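Local coordinates for protein glycerol-3-phosphate dehydrogenase [NAD(P)+] (Coxiella burnetii, PDB 3K96) that probably catalyses the NAD(P)H-dependent reduction of dihydroxyacetone phosphate to sn-glycerol 3-phosphate, the key precursor for phospholipid synthesis, at residues S59-H64 against N74-P79; I32-A37 against V55-Y60; L44-A49 against Y81-T86; T101-V106 against A125-A130; N171-V176 against G195-V200. All blocks are in the same frame, centred on the assembly; numbering follows the deposited sequence.

Interaction 1: residues S59-H64 against N74-P79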
# COMPACT_ATOMS: atom_id res chain seq x y z
N SER A 59 21.69 -25.35 -5.98
CA SER A 59 22.31 -24.06 -6.12
C SER A 59 23.38 -24.17 -7.18
O SER A 59 24.11 -25.17 -7.22
CB SER A 59 22.96 -23.63 -4.81
OG SER A 59 23.65 -22.40 -4.97
N TYR A 60 23.49 -23.14 -8.02
CA TYR A 60 24.54 -23.11 -9.05
C TYR A 60 25.91 -22.63 -8.51
O TYR A 60 26.93 -22.80 -9.20
CB TYR A 60 24.11 -22.31 -10.28
CG TYR A 60 23.52 -20.93 -10.01
CD1 TYR A 60 24.33 -19.82 -9.86
CD2 TYR A 60 22.13 -20.75 -9.97
CE1 TYR A 60 23.79 -18.57 -9.64
CE2 TYR A 60 21.58 -19.50 -9.74
CZ TYR A 60 22.41 -18.42 -9.58
OH TYR A 60 21.87 -17.17 -9.36
N GLU A 61 25.94 -22.06 -7.31
CA GLU A 61 27.19 -21.64 -6.64
C GLU A 61 27.71 -22.93 -5.94
O GLU A 61 27.26 -23.27 -4.86
CB GLU A 61 26.88 -20.50 -5.64
CG GLU A 61 26.05 -19.30 -6.22
CD GLU A 61 25.52 -18.30 -5.13
OE1 GLU A 61 24.83 -17.31 -5.49
OE2 GLU A 61 25.78 -18.50 -3.93
N SER A 62 28.64 -23.66 -6.56
CA SER A 62 29.11 -25.00 -6.04
C SER A 62 29.71 -25.09 -4.60
O SER A 62 29.50 -26.11 -3.88
CB SER A 62 30.08 -25.62 -7.05
OG SER A 62 29.42 -25.79 -8.30
N ASP A 63 30.45 -24.06 -4.22
CA ASP A 63 31.01 -23.98 -2.89
C ASP A 63 29.85 -23.84 -1.88
O ASP A 63 29.98 -24.18 -0.71
CB ASP A 63 31.95 -22.78 -2.81
CG ASP A 63 31.37 -21.52 -3.47
OD1 ASP A 63 30.46 -21.65 -4.33
OD2 ASP A 63 31.84 -20.40 -3.15
N HIS A 64 28.72 -23.34 -2.37
CA HIS A 64 27.52 -23.13 -1.55
C HIS A 64 26.88 -24.46 -1.13
O HIS A 64 26.53 -24.64 0.03
CB HIS A 64 26.54 -22.22 -2.32
CG HIS A 64 25.33 -21.82 -1.54
ND1 HIS A 64 24.11 -21.59 -2.14
CD2 HIS A 64 25.14 -21.64 -0.22
CE1 HIS A 64 23.22 -21.26 -1.22
NE2 HIS A 64 23.82 -21.29 -0.04
N ASN A 74 21.46 -22.95 5.57
CA ASN A 74 21.91 -22.10 4.48
C ASN A 74 22.43 -20.84 5.11
O ASN A 74 21.69 -19.88 5.25
CB ASN A 74 20.78 -21.77 3.52
CG ASN A 74 21.26 -21.02 2.30
OD1 ASN A 74 22.39 -20.51 2.25
ND2 ASN A 74 20.40 -20.96 1.29
N ASN A 75 23.69 -20.86 5.52
CA ASN A 75 24.28 -19.70 6.15
C ASN A 75 24.45 -18.51 5.24
O ASN A 75 24.32 -17.39 5.70
CB ASN A 75 25.60 -20.05 6.84
CG ASN A 75 25.39 -20.59 8.25
OD1 ASN A 75 24.45 -20.17 8.93
ND2 ASN A 75 26.25 -21.49 8.69
N ARG A 76 24.72 -18.71 3.97
CA ARG A 76 24.86 -17.56 3.10
C ARG A 76 23.62 -16.74 2.95
O ARG A 76 23.71 -15.53 2.86
CB ARG A 76 25.23 -17.94 1.67
CG ARG A 76 26.58 -18.47 1.50
CD ARG A 76 26.92 -18.61 0.04
NE ARG A 76 28.20 -19.29 -0.07
CZ ARG A 76 28.82 -19.53 -1.21
NH1 ARG A 76 28.29 -19.15 -2.37
NH2 ARG A 76 29.99 -20.15 -1.19
N TYR A 77 22.45 -17.39 2.88
CA TYR A 77 21.22 -16.66 2.58
C TYR A 77 20.06 -16.79 3.55
O TYR A 77 19.14 -16.00 3.48
CB TYR A 77 20.74 -17.03 1.14
CG TYR A 77 21.76 -16.70 0.07
CD1 TYR A 77 22.05 -15.38 -0.25
CD2 TYR A 77 22.43 -17.69 -0.62
CE1 TYR A 77 23.00 -15.07 -1.21
CE2 TYR A 77 23.37 -17.39 -1.60
CZ TYR A 77 23.65 -16.08 -1.88
OH TYR A 77 24.59 -15.75 -2.85
N LEU A 78 20.07 -17.75 4.45
CA LEU A 78 19.00 -17.88 5.43
C LEU A 78 19.55 -18.53 6.70
O LEU A 78 19.14 -19.64 7.08
CB LEU A 78 17.83 -18.71 4.85
CG LEU A 78 16.45 -18.58 5.53
CD1 LEU A 78 15.91 -17.17 5.33
CD2 LEU A 78 15.44 -19.60 4.97
N PRO A 79 20.50 -17.84 7.36
CA PRO A 79 21.09 -18.38 8.57
C PRO A 79 20.07 -18.47 9.68
O PRO A 79 19.07 -17.74 9.66
CB PRO A 79 22.19 -17.36 8.92
CG PRO A 79 21.73 -16.08 8.31
CD PRO A 79 21.04 -16.51 7.02
O HOH W 1 30.00 -18.82 -4.76

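Interaction 2: residues I32-A37 against V55-Y60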
# COMPACT_ATOMS: atom_id res chain seq x y z
N ILE A 32 10.23 -33.04 -4.59
CA ILE A 32 10.08 -31.85 -5.42
C ILE A 32 11.46 -31.20 -5.45
O ILE A 32 12.19 -31.25 -4.46
CB ILE A 32 8.98 -30.91 -4.91
CG1 ILE A 32 8.82 -29.70 -5.85
CG2 ILE A 32 9.25 -30.50 -3.47
CD1 ILE A 32 7.57 -28.90 -5.57
N ALA A 33 11.85 -30.66 -6.60
CA ALA A 33 13.13 -29.99 -6.71
C ALA A 33 12.94 -28.48 -6.72
O ALA A 33 12.05 -27.96 -7.42
CB ALA A 33 13.88 -30.44 -8.00
N ILE A 34 13.75 -27.79 -5.93
CA ILE A 34 13.76 -26.32 -5.91
C ILE A 34 15.11 -25.85 -6.43
O ILE A 34 16.15 -26.12 -5.81
CB ILE A 34 13.51 -25.76 -4.50
CG1 ILE A 34 12.06 -26.07 -4.08
CG2 ILE A 34 13.80 -24.27 -4.48
CD1 ILE A 34 11.71 -25.70 -2.66
N LEU A 35 15.09 -25.16 -7.57
CA LEU A 35 16.28 -24.67 -8.22
C LEU A 35 16.46 -23.20 -7.84
O LEU A 35 15.67 -22.34 -8.24
CB LEU A 35 16.14 -24.82 -9.76
CG LEU A 35 15.72 -26.21 -10.28
CD1 LEU A 35 15.72 -26.25 -11.83
CD2 LEU A 35 16.59 -27.34 -9.71
N GLY A 36 17.50 -22.92 -7.06
CA GLY A 36 17.78 -21.56 -6.54
C GLY A 36 17.78 -21.61 -5.02
O GLY A 36 16.73 -21.73 -4.37
N ALA A 37 18.97 -21.49 -4.44
CA ALA A 37 19.11 -21.57 -3.01
C ALA A 37 19.32 -20.21 -2.36
O ALA A 37 20.11 -20.06 -1.42
CB ALA A 37 20.23 -22.54 -2.64
N VAL A 55 12.38 -32.81 -0.20
CA VAL A 55 12.75 -31.69 -1.01
C VAL A 55 14.21 -31.70 -1.37
O VAL A 55 15.07 -31.97 -0.52
CB VAL A 55 12.48 -30.35 -0.27
CG1 VAL A 55 12.85 -29.18 -1.16
CG2 VAL A 55 11.02 -30.27 0.16
N ARG A 56 14.50 -31.38 -2.63
CA ARG A 56 15.87 -31.27 -3.11
C ARG A 56 16.11 -29.81 -3.51
O ARG A 56 15.43 -29.27 -4.39
CB ARG A 56 16.11 -32.17 -4.31
CG ARG A 56 15.93 -33.64 -4.02
CD ARG A 56 16.15 -34.44 -5.29
NE ARG A 56 15.88 -35.86 -5.10
CZ ARG A 56 16.01 -36.78 -6.05
NH1 ARG A 56 16.42 -36.45 -7.27
NH2 ARG A 56 15.75 -38.05 -5.76
N LEU A 57 17.10 -29.20 -2.88
CA LEU A 57 17.44 -27.82 -3.12
C LEU A 57 18.75 -27.73 -3.87
O LEU A 57 19.78 -28.18 -3.37
CB LEU A 57 17.56 -27.10 -1.78
CG LEU A 57 17.85 -25.60 -1.81
CD1 LEU A 57 16.72 -24.87 -2.52
CD2 LEU A 57 18.05 -25.08 -0.38
N TRP A 58 18.74 -27.12 -5.04
CA TRP A 58 19.93 -26.97 -5.87
C TRP A 58 20.38 -25.52 -5.96
O TRP A 58 19.57 -24.59 -6.01
CB TRP A 58 19.62 -27.46 -7.28
CG TRP A 58 20.71 -27.26 -8.32
CD1 TRP A 58 21.79 -28.08 -8.55
CD2 TRP A 58 20.79 -26.22 -9.31
NE1 TRP A 58 22.55 -27.59 -9.59
CE2 TRP A 58 21.95 -26.46 -10.08
CE3 TRP A 58 19.99 -25.10 -9.61
CZ2 TRP A 58 22.34 -25.62 -11.13
CZ3 TRP A 58 20.37 -24.27 -10.66
CH2 TRP A 58 21.54 -24.54 -11.41
N SER A 59 21.69 -25.35 -5.98
CA SER A 59 22.31 -24.06 -6.12
C SER A 59 23.38 -24.17 -7.18
O SER A 59 24.11 -25.17 -7.22
CB SER A 59 22.96 -23.63 -4.81
OG SER A 59 23.65 -22.40 -4.97
N TYR A 60 23.49 -23.14 -8.02
CA TYR A 60 24.54 -23.11 -9.05
C TYR A 60 25.91 -22.63 -8.51
O TYR A 60 26.93 -22.80 -9.20
CB TYR A 60 24.11 -22.31 -10.28
CG TYR A 60 23.52 -20.93 -10.01
CD1 TYR A 60 24.33 -19.82 -9.86
CD2 TYR A 60 22.13 -20.75 -9.97
CE1 TYR A 60 23.79 -18.57 -9.64
CE2 TYR A 60 21.58 -19.50 -9.74
CZ TYR A 60 22.41 -18.42 -9.58
OH TYR A 60 21.87 -17.17 -9.36
O HOH W 2 21.46 -20.70 -6.23

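Interaction 3: residues L44-A49 against Y81-T86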
# COMPACT_ATOMS: atom_id res chain seq x y z
N LEU A 44 10.97 -21.47 0.90
CA LEU A 44 9.95 -22.35 0.29
C LEU A 44 10.32 -23.83 0.56
O LEU A 44 9.44 -24.66 0.84
CB LEU A 44 9.85 -22.09 -1.21
CG LEU A 44 9.05 -20.85 -1.61
CD1 LEU A 44 9.38 -20.42 -3.03
CD2 LEU A 44 7.55 -21.10 -1.38
N ALA A 45 11.60 -24.13 0.49
CA ALA A 45 12.07 -25.50 0.74
C ALA A 45 11.77 -25.91 2.17
O ALA A 45 11.43 -27.08 2.43
CB ALA A 45 13.58 -25.63 0.42
N LEU A 46 11.87 -24.95 3.10
CA LEU A 46 11.57 -25.22 4.50
C LEU A 46 10.10 -25.43 4.72
O LEU A 46 9.70 -26.30 5.48
CB LEU A 46 12.04 -24.09 5.42
CG LEU A 46 13.54 -23.96 5.65
CD1 LEU A 46 13.87 -22.68 6.39
CD2 LEU A 46 14.02 -25.22 6.41
N VAL A 47 9.27 -24.59 4.11
CA VAL A 47 7.83 -24.74 4.26
C VAL A 47 7.42 -26.17 3.90
O VAL A 47 6.65 -26.80 4.63
CB VAL A 47 7.06 -23.74 3.39
CG1 VAL A 47 5.60 -24.14 3.28
CG2 VAL A 47 7.22 -22.29 3.95
N LEU A 48 7.91 -26.67 2.77
CA LEU A 48 7.56 -28.02 2.33
C LEU A 48 8.24 -29.11 3.16
O LEU A 48 7.59 -30.05 3.60
CB LEU A 48 7.92 -28.21 0.84
CG LEU A 48 7.23 -27.24 -0.13
CD1 LEU A 48 7.75 -27.39 -1.54
CD2 LEU A 48 5.72 -27.41 -0.09
N ALA A 49 9.54 -28.99 3.39
CA ALA A 49 10.29 -30.03 4.12
C ALA A 49 9.78 -30.19 5.56
O ALA A 49 9.71 -31.31 6.09
CB ALA A 49 11.83 -29.77 4.06
N TYR A 81 18.11 -21.09 10.43
CA TYR A 81 16.98 -21.98 10.15
C TYR A 81 17.48 -23.32 9.61
O TYR A 81 17.51 -23.52 8.39
CB TYR A 81 15.99 -21.31 9.19
CG TYR A 81 15.33 -20.13 9.82
CD1 TYR A 81 14.31 -20.31 10.73
CD2 TYR A 81 15.77 -18.84 9.57
CE1 TYR A 81 13.72 -19.23 11.35
CE2 TYR A 81 15.19 -17.76 10.19
CZ TYR A 81 14.16 -17.97 11.08
OH TYR A 81 13.57 -16.91 11.70
N PRO A 82 17.87 -24.24 10.51
CA PRO A 82 18.38 -25.57 10.13
C PRO A 82 17.41 -26.37 9.29
O PRO A 82 16.18 -26.27 9.46
CB PRO A 82 18.59 -26.29 11.47
CG PRO A 82 18.56 -25.22 12.52
CD PRO A 82 17.70 -24.12 11.97
N PHE A 83 17.96 -27.16 8.38
CA PHE A 83 17.16 -27.99 7.52
C PHE A 83 16.56 -29.19 8.26
O PHE A 83 17.21 -29.79 9.08
CB PHE A 83 17.99 -28.58 6.37
CG PHE A 83 18.59 -27.57 5.43
CD1 PHE A 83 18.15 -26.26 5.40
CD2 PHE A 83 19.49 -27.99 4.47
CE1 PHE A 83 18.68 -25.37 4.49
CE2 PHE A 83 20.00 -27.11 3.54
CZ PHE A 83 19.60 -25.79 3.55
N PRO A 84 15.30 -29.54 7.95
CA PRO A 84 14.76 -30.78 8.47
C PRO A 84 15.43 -31.93 7.71
O PRO A 84 16.08 -31.70 6.69
CB PRO A 84 13.27 -30.71 8.11
CG PRO A 84 13.01 -29.29 7.81
CD PRO A 84 14.28 -28.68 7.35
N GLU A 85 15.30 -33.16 8.20
CA GLU A 85 15.95 -34.30 7.55
C GLU A 85 15.52 -34.50 6.08
O GLU A 85 16.31 -34.94 5.27
CB GLU A 85 15.70 -35.58 8.39
CG GLU A 85 16.39 -36.85 7.88
CD GLU A 85 17.92 -36.73 7.85
OE1 GLU A 85 18.58 -37.54 7.13
OE2 GLU A 85 18.46 -35.82 8.52
N THR A 86 14.29 -34.12 5.74
CA THR A 86 13.76 -34.31 4.38
C THR A 86 14.24 -33.29 3.34
O THR A 86 13.89 -33.41 2.15
CB THR A 86 12.24 -34.39 4.38
OG1 THR A 86 11.70 -33.25 5.06
CG2 THR A 86 11.76 -35.68 5.09

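Interaction 4: residues T101-V106 against A125-A130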
# COMPACT_ATOMS: atom_id res chain seq x y z
N THR A 101 9.76 -34.94 -11.14
CA THR A 101 9.08 -34.35 -12.30
C THR A 101 8.49 -32.96 -12.02
O THR A 101 8.18 -32.23 -12.97
CB THR A 101 8.01 -35.27 -12.83
OG1 THR A 101 7.10 -35.55 -11.78
CG2 THR A 101 8.65 -36.57 -13.37
N ASP A 102 8.33 -32.60 -10.74
CA ASP A 102 7.82 -31.27 -10.34
C ASP A 102 8.98 -30.41 -9.89
O ASP A 102 9.69 -30.76 -8.95
CB ASP A 102 6.79 -31.37 -9.22
CG ASP A 102 5.45 -31.89 -9.71
OD1 ASP A 102 5.24 -31.95 -10.94
OD2 ASP A 102 4.60 -32.21 -8.87
N ILE A 103 9.16 -29.28 -10.58
CA ILE A 103 10.28 -28.39 -10.35
C ILE A 103 9.83 -26.96 -10.05
O ILE A 103 8.96 -26.42 -10.74
CB ILE A 103 11.15 -28.35 -11.61
CG1 ILE A 103 11.45 -29.78 -12.09
CG2 ILE A 103 12.41 -27.55 -11.37
CD1 ILE A 103 12.05 -29.86 -13.47
N LEU A 104 10.43 -26.35 -9.04
CA LEU A 104 10.10 -24.99 -8.61
C LEU A 104 11.35 -24.13 -8.70
O LEU A 104 12.29 -24.29 -7.92
CB LEU A 104 9.53 -25.02 -7.19
CG LEU A 104 9.28 -23.68 -6.49
CD1 LEU A 104 8.36 -22.76 -7.32
CD2 LEU A 104 8.71 -23.98 -5.12
N ILE A 105 11.38 -23.24 -9.68
CA ILE A 105 12.53 -22.40 -9.93
C ILE A 105 12.42 -21.07 -9.17
O ILE A 105 11.44 -20.37 -9.29
CB ILE A 105 12.65 -22.06 -11.44
CG1 ILE A 105 12.71 -23.35 -12.28
CG2 ILE A 105 13.85 -21.16 -11.67
CD1 ILE A 105 12.71 -23.12 -13.79
N VAL A 106 13.47 -20.73 -8.42
CA VAL A 106 13.49 -19.51 -7.63
C VAL A 106 14.86 -18.82 -7.72
O VAL A 106 15.45 -18.48 -6.71
CB VAL A 106 13.16 -19.80 -6.13
CG1 VAL A 106 12.83 -18.51 -5.41
CG2 VAL A 106 11.96 -20.75 -6.00
N ALA A 125 8.47 -36.38 -20.19
CA ALA A 125 7.09 -36.35 -20.62
C ALA A 125 6.10 -35.76 -19.64
O ALA A 125 5.12 -35.17 -20.07
CB ALA A 125 6.65 -37.78 -21.06
N LYS A 126 6.32 -35.89 -18.34
CA LYS A 126 5.37 -35.34 -17.38
C LYS A 126 5.93 -34.21 -16.49
O LYS A 126 5.38 -33.88 -15.45
CB LYS A 126 4.78 -36.43 -16.52
CG LYS A 126 5.75 -37.19 -15.65
CD LYS A 126 4.92 -38.19 -14.87
CE LYS A 126 5.73 -39.00 -13.92
NZ LYS A 126 4.82 -39.97 -13.25
N THR A 127 7.03 -33.63 -16.91
CA THR A 127 7.63 -32.55 -16.17
C THR A 127 6.69 -31.35 -16.07
O THR A 127 6.02 -30.98 -17.04
CB THR A 127 8.94 -32.10 -16.82
OG1 THR A 127 9.89 -33.14 -16.67
CG2 THR A 127 9.49 -30.79 -16.17
N ARG A 128 6.60 -30.78 -14.86
CA ARG A 128 5.81 -29.59 -14.58
C ARG A 128 6.74 -28.59 -13.94
O ARG A 128 7.53 -28.94 -13.06
CB ARG A 128 4.63 -29.92 -13.67
CG ARG A 128 3.76 -31.03 -14.25
CD ARG A 128 2.49 -31.18 -13.47
NE ARG A 128 2.68 -31.70 -12.12
CZ ARG A 128 1.68 -31.96 -11.30
NH1 ARG A 128 0.43 -31.75 -11.69
NH2 ARG A 128 1.91 -32.44 -10.10
N ILE A 129 6.61 -27.34 -14.36
CA ILE A 129 7.51 -26.28 -13.93
C ILE A 129 6.80 -25.09 -13.29
O ILE A 129 5.96 -24.45 -13.90
CB ILE A 129 8.36 -25.79 -15.14
CG1 ILE A 129 9.27 -26.92 -15.63
CG2 ILE A 129 9.25 -24.57 -14.78
CD1 ILE A 129 9.93 -26.62 -16.94
N ALA A 130 7.16 -24.82 -12.05
CA ALA A 130 6.61 -23.67 -11.34
C ALA A 130 7.78 -22.77 -11.03
O ALA A 130 8.90 -23.23 -11.04
CB ALA A 130 5.90 -24.11 -10.06

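Interaction 5: residues N171-V176 against G195-V200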
# COMPACT_ATOMS: atom_id res chain seq x y z
N ASN A 171 7.88 -18.66 10.25
CA ASN A 171 6.51 -19.14 10.33
C ASN A 171 5.49 -18.06 10.72
O ASN A 171 4.48 -18.37 11.35
CB ASN A 171 6.40 -20.34 11.27
CG ASN A 171 5.10 -21.11 11.10
OD1 ASN A 171 4.64 -21.32 9.98
ND2 ASN A 171 4.53 -21.56 12.20
N LEU A 172 5.76 -16.82 10.34
CA LEU A 172 4.81 -15.72 10.54
C LEU A 172 3.76 -15.77 9.40
O LEU A 172 4.07 -16.21 8.30
CB LEU A 172 5.55 -14.39 10.53
CG LEU A 172 6.46 -14.20 11.74
CD1 LEU A 172 7.35 -12.96 11.61
CD2 LEU A 172 5.65 -14.16 13.07
N PRO A 173 2.50 -15.35 9.68
CA PRO A 173 1.43 -15.42 8.67
C PRO A 173 1.79 -14.74 7.38
O PRO A 173 2.22 -13.57 7.37
CB PRO A 173 0.24 -14.73 9.37
CG PRO A 173 0.52 -14.87 10.81
CD PRO A 173 2.01 -14.74 10.93
N THR A 174 1.60 -15.48 6.29
CA THR A 174 1.94 -15.04 4.96
C THR A 174 0.88 -15.52 4.00
O THR A 174 0.30 -16.61 4.19
CB THR A 174 3.29 -15.65 4.55
OG1 THR A 174 4.31 -15.16 5.44
CG2 THR A 174 3.65 -15.29 3.10
N ALA A 175 0.60 -14.69 2.98
CA ALA A 175 -0.38 -15.05 1.95
C ALA A 175 0.20 -14.72 0.58
O ALA A 175 0.74 -13.64 0.39
CB ALA A 175 -1.70 -14.33 2.19
N VAL A 176 0.12 -15.68 -0.35
CA VAL A 176 0.61 -15.49 -1.71
C VAL A 176 -0.40 -16.03 -2.71
O VAL A 176 -1.30 -16.80 -2.37
CB VAL A 176 1.96 -16.20 -1.96
CG1 VAL A 176 3.08 -15.58 -1.13
CG2 VAL A 176 1.82 -17.73 -1.70
N GLY A 195 -1.21 -24.02 3.94
CA GLY A 195 -1.27 -24.44 5.31
C GLY A 195 -1.54 -23.29 6.23
O GLY A 195 -1.58 -22.13 5.81
N GLN A 196 -1.76 -23.62 7.48
CA GLN A 196 -2.04 -22.67 8.55
C GLN A 196 -1.45 -21.23 8.44
O GLN A 196 -2.21 -20.29 8.28
CB GLN A 196 -1.71 -23.32 9.90
CG GLN A 196 -0.48 -24.26 9.90
CD GLN A 196 -0.64 -25.52 9.02
OE1 GLN A 196 -1.76 -25.90 8.65
NE2 GLN A 196 0.47 -26.15 8.69
N ARG A 197 -0.12 -21.07 8.54
CA ARG A 197 0.52 -19.76 8.48
C ARG A 197 1.02 -19.34 7.11
O ARG A 197 1.35 -18.17 6.92
CB ARG A 197 1.71 -19.73 9.43
CG ARG A 197 1.38 -20.18 10.82
CD ARG A 197 0.77 -19.12 11.68
NE ARG A 197 1.80 -18.30 12.31
CZ ARG A 197 1.59 -17.50 13.35
NH1 ARG A 197 0.39 -17.40 13.89
NH2 ARG A 197 2.60 -16.80 13.86
N PHE A 198 1.12 -20.29 6.18
CA PHE A 198 1.55 -19.99 4.81
C PHE A 198 0.40 -20.37 3.92
O PHE A 198 0.17 -21.56 3.65
CB PHE A 198 2.81 -20.76 4.42
CG PHE A 198 3.39 -20.35 3.10
CD1 PHE A 198 4.24 -19.26 3.02
CD2 PHE A 198 3.04 -21.01 1.94
CE1 PHE A 198 4.77 -18.86 1.79
CE2 PHE A 198 3.57 -20.62 0.72
CZ PHE A 198 4.44 -19.54 0.65
N ARG A 199 -0.33 -19.36 3.48
CA ARG A 199 -1.54 -19.57 2.72
C ARG A 199 -1.39 -19.20 1.25
O ARG A 199 -0.83 -18.15 0.92
CB ARG A 199 -2.67 -18.81 3.39
CG ARG A 199 -2.74 -19.12 4.89
CD ARG A 199 -3.93 -18.49 5.58
NE ARG A 199 -5.16 -19.23 5.32
CZ ARG A 199 -5.50 -20.36 5.95
NH1 ARG A 199 -6.64 -20.98 5.66
NH2 ARG A 199 -4.69 -20.89 6.87
N VAL A 200 -1.90 -20.08 0.39
CA VAL A 200 -1.75 -19.95 -1.05
C VAL A 200 -3.11 -19.92 -1.68
O VAL A 200 -3.89 -20.85 -1.52
CB VAL A 200 -0.94 -21.14 -1.61
CG1 VAL A 200 -0.76 -21.02 -3.10
CG2 VAL A 200 0.40 -21.22 -0.92

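Interaction 1: residues S59-H64 against N74-P79
His64 and Arg76 bring the two backbones nearest, with their CA atoms 7.7 Å apart, so side chains make the contact between 59-64 and 74-79. The CG of His64 lies anti to the backbone N (chi1 -174°), which sends the ring toward the loop. His64 NE2 donates to Asn74 OD1 at 2.8 Å in a nearly straight bond (169°). The acceptor lies in the ring plane, but the donor stands above the carbonyl plane. The backbone N of Tyr77 reaches Asn74 OD1 from the opposite face, 3.2 Å away, an Asx motif. Across the ring, His64 ND1 and Ser59 OG share a hydrogen bond of 3.0 Å. These bonds fix the rotation of the ring. The edge of Tyr77 points at the His64 face in an offset edge-to-face pair, with centroids 5.4 Å apart.

The extended Arg76 chain passes the imidazole and puts one guanidinium face over His64 CB. Arg76 NH1 makes a weak salt-bridge bond to Glu61 OE2 at 3.0 Å. Tyr77 OH donates to that same oxygen. In the modelled conformer of Asp63, one of two, Arg76 NH2 meets Asp63 OD2 from above the carboxylate plane at 2.7 Å; this bond may be only partly occupied. Glu67 also pairs with NH2.

The network joins the start of helix 62-71 to the loop that follows it. Asn74 ND2 bonds to Thr42 of helix 39-49 and to Ala37 O.

Interaction 2: residues I32-A37 against V55-Y60
Strands 32-35 and 55-58 belong to the first beta-alpha-beta unit of a Rossmann-type fold, paired in parallel from Ile32 with Val55 to Leu35 with Trp58. Arg56 N donates to Ile32 O, Ile34 N to Arg56 O at 2.7 Å, and Trp58 N to Ile34 O. Gly36 N then donates to Trp58 O at 2.9 Å, one residue past strand 32-35.

Ile32, Ile34, Val55 and Leu57 share the face covered by helix 39-49, which links the strands. Ile32 and Val55 lie side by side and point the same way, with their CG2 atoms 4.0 Å apart. Ile34 CG1 lies anti to the carbonyl carbon (chi1 -68°) and CG2 anti to the backbone N. Ile34 CD1 reaches Val55 CG1, while Ile34 CG2 sits 3.6 Å from Leu57 CD1. On the opposite face Leu35 CB packs 3.9 Å from Trp58 CE3, and helix 93-97 covers both. Arg56 starts there too, and its extended chain runs out to the carbonyls of Ser96 and Glu98.

Gly36 is the first glycine of a GxGxxG pattern, consistent with the dinucleotide-binding turn. At its backbone angles (phi 121°, psi 108°) a CB would lie against the carbonyl O of Leu35. Ala37 turns its methyl toward Leu57 and Ser59. One water accepts from Ala37 N at 3.2 Å and lies 3.0 Å from Ser59 OG, which also bonds His64 ND1.

Interaction 3: residues L44-A49 against Y81-T86
Leu46 reaches from helix 39-49 to the loop 81-86 and divides its two methyls between two partners. Its CG lies anti to the carbonyl carbon (chi1 -73°), which carries the end of the side chain toward the loop. Leu46 CD1 touches Tyr81 CB at 3.8 Å. The Tyr81 ring is turned from the helix, and only its CB meets Leu46. Leu46 CD2 presses on the Pro84 ring, 3.6 Å from Pro84 CD. Leu46 crosses both partners at about a right angle. Leu46 CD2 also passes the Phe83 ring obliquely, at a longer 4.4 Å from Phe83 CD1.

One turn further along the helix, Ala49 points its methyl at the loop. Ala49 CB lies 4.0 Å from Pro84 CG, so Pro84 fits against both helix residues. Thr86 OG1 lies 3.0 Å from Ala49 O and bonds weakly to Gln53 O.

The contact packs the loop before strand 87-90 against the last turns of helix 39-49. Leu87 of that strand touches both Leu46 and Ala49, and Val55 of strand 55-58 touches Ala49.

Interaction 4: residues T101-V106 against A125-A130
Asp102 and Arg128 face each other on neighbouring parallel strands, 102-105 and 128-131, which form a beta-alpha-beta unit of the Rossmann-type domain with helix 109-119. The arginine grips the carboxylate side-on with two nitrogens. Arg128 NE donates to Asp102 OD1 at 2.8 Å, almost straight (169°) and in the guanidinium plane. Arg128 NH2 donates to Asp102 OD2 at 3.0 Å and meets its syn lone pair. The two side chains lie side by side and point the same way. The bend of Arg128 at chi3 (-68°) turns the guanidinium back to the acid. Each carboxylate oxygen thus has a donor. NH2 has a second acid, Asp188 of helix 183-193, and Phe185 of that helix packs on both residues.

Backbone donors and acceptors are matched in the parallel pattern. Thr101 O takes Arg128 N, and Arg128 O takes Ile103 N at 3.0 Å. Ile103 O takes Ala130 N at 2.7 Å, and Ala130 O takes Ile105 N. The other edge of strand 102-105 bonds to Ala33 and Leu35 of strand 32-35. Before strand 128-131, Thr127 OG1 has its partner in Asp124.

Ile103, Ile105 and Ile129 line the opposite face. Helix 109-119 covers the first two, and helix 143-151 the third. Ile103 CD1 touches Thr127 CG2 at 3.8 Å, and Ile105 CD1 packs 3.9 Å from Ile129 CG2.

Interaction 5: residues N171-V176 against G195-V200
Arg197 NE donates to Asn171 O at 2.8 Å in a nearly straight bond (176°). The bond lies in the planes of both the guanidinium and the carbonyl. Bends at chi2 (-82°) and chi3 (-85°) fold the arginine back to the carbonyl of Asn171, the positive-phi residue of the Schellman motif that ends helix 165-169. Pro173 lies alongside the arginine and places Pro173 CD over one guanidinium face, 3.6 Å from Arg197 NH2.

Arg197 O also accepts from Thr174 N at 2.8 Å and starts the strand pairing. Arg199 N then donates to Thr174 O, and Val176 N to Arg199 O. Thr174 OG1 donates to Leu172 O and bonds Asn234 of the second subunit. Phe198 passes Thr174 CG2 obliquely, while Phe198 CZ lies 4.0 Å from Val176 CG2. Phe198 also packs on Trp40 of helix 39-49, a predicted NADPH-binding residue.

Strands 174-180 and 198-203, joined by helix 183-193, form the parallel beta-alpha-beta unit at one edge of the sheet within the subunit.

How the interactions relate
Interactions 2, 4 and 5 lie in one mixed sheet, and each pairs the strands of a beta-alpha-beta unit. Strands 32-35 and 102-105 are neighbours, so interactions 2 and 4 join directly, with centres about 11 Å apart. Interaction 5 is at the far edge, its centre about 21 Å from that of interaction 2. Interactions 1 and 3 involve the loop that leads to strand 87-90, the opposite outermost strand. Interaction 1 is nested within the chain loop closed by interaction 3. Leu44 of interaction 3 touches residues of interactions 4 and 5. Interaction 2 holds the first glycine of the probable dinucleotide-binding turn, and interaction 1 touches that turn through Tyr77. Interaction 5 also reaches the second subunit.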